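Local coordinates for intracellular protease/amidase (Salmonella enterica subsp. enterica serovar Typhimurium, PDB 4K2H) that is of unknown function but belongs to the DJ-1/PfpI superfamily, binds zinc and may have peptidase activity, at the interface of chains A and B. Sequence-based numbering; all coordinates share one arbitrary frame. Chains: chain A/B, Intracellular protease/amidase.

The interface of chains A and B. Residues chain A 49-51; chain B 24, 28.
B:Arg28 reaches across to the backbone of A:His49, and this pair buries more surface than the other residues of the patch. The terminal guanidinium nitrogen NH1 of B:Arg28 donates a hydrogen bond to the carbonyl O of A:His49, at 2.8 Å. The donor lies nearly along the C=O axis, with an angle of 164° at the oxygen. The bond is bent at the hydrogen (136°), and the acceptor sits tilted from the guanidinium plane. The same NH1 also meets a water, which lies in the plane at the guanidinium edge, 3.1 Å from NH1 to the water oxygen. The water oxygen lies 2.7 Å from the backbone O of A:Asp50. One nitrogen thus ties together two successive carbonyls of chain A, one directly and one through water.

The arginine chain is extended from CG to NE, which carries the guanidinium past the imidazole to the peptide beyond it. The side chains of A:His49 and B:Arg28 run past each other in opposite directions. Ring atom CD2 of A:His49 lies 4.0 Å from the methylene CB of B:Arg28. A:His49 is also a zinc ligand, so the metal site adjoins this contact. The carboxylate OD2 of A:Asp50 stays 5.3 Å from NH1 of B:Arg28; its charge may still steady the guanidinium at long range.

A:Ile51 and B:Leu24 meet tip to tip, methyl CD1 of the isoleucine against methyl CD2 of the leucine at 3.5 Å. With CG anti to the backbone N (chi1 -177°), the branched end of B:Leu24 points toward chain A. Its CG also lies over one face of the B:Arg28 guanidinium, toward the rim, and so backs the group from within chain B.

The patch is part of a two-fold symmetric interface and recurs with the chains exchanged; the contact suggests a dimer, although the crystal alone does not prove one. B:Leu24 and B:Arg28 lie one turn apart on helix 17-29. They face the chain A loop between strands 44-46 and 52-54.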
# COMPACT_ATOMS: atom_id res chain seq x y z
N HIS A 49 0.18 11.17 -0.98
CA HIS A 49 0.93 11.07 -2.23
C HIS A 49 0.04 11.11 -3.49
O HIS A 49 0.35 10.51 -4.50
CB HIS A 49 1.88 9.87 -2.19
CG HIS A 49 3.00 10.07 -1.21
ND1 HIS A 49 3.15 9.29 -0.09
CD2 HIS A 49 3.98 11.00 -1.16
CE1 HIS A 49 4.16 9.75 0.62
NE2 HIS A 49 4.70 10.77 -0.02
N ASP A 50 -1.04 11.88 -3.40
CA ASP A 50 -1.88 12.28 -4.52
C ASP A 50 -2.63 11.20 -5.25
O ASP A 50 -2.83 11.31 -6.44
CB ASP A 50 -1.07 13.06 -5.55
CG ASP A 50 -0.64 14.38 -5.04
OD1 ASP A 50 -1.48 15.04 -4.36
OD2 ASP A 50 0.52 14.77 -5.32
N ILE A 51 -3.09 10.18 -4.55
CA ILE A 51 -3.93 9.20 -5.20
C ILE A 51 -5.35 9.42 -4.79
O ILE A 51 -5.64 9.44 -3.62
CB ILE A 51 -3.53 7.77 -4.85
CG1 ILE A 51 -2.07 7.57 -5.22
CG2 ILE A 51 -4.41 6.81 -5.66
CD1 ILE A 51 -1.52 6.28 -4.71
N LEU B 24 4.64 3.10 -5.47
CA LEU B 24 4.38 4.49 -5.78
C LEU B 24 4.69 5.41 -4.60
O LEU B 24 5.30 6.48 -4.76
CB LEU B 24 2.92 4.61 -6.16
CG LEU B 24 2.42 5.96 -6.59
CD1 LEU B 24 1.32 5.74 -7.63
CD2 LEU B 24 1.93 6.77 -5.38
N ARG B 28 7.53 8.38 -4.75
CA ARG B 28 7.07 9.78 -4.62
C ARG B 28 7.68 10.44 -3.38
O ARG B 28 7.91 11.64 -3.40
CB ARG B 28 5.56 9.90 -4.62
CG ARG B 28 4.96 9.69 -5.99
CD ARG B 28 3.55 10.23 -6.08
NE ARG B 28 3.14 10.28 -7.47
CZ ARG B 28 1.91 10.10 -7.92
NH1 ARG B 28 0.92 9.82 -7.11
NH2 ARG B 28 1.70 10.16 -9.23
O HOH W 1 -1.85 9.86 -8.48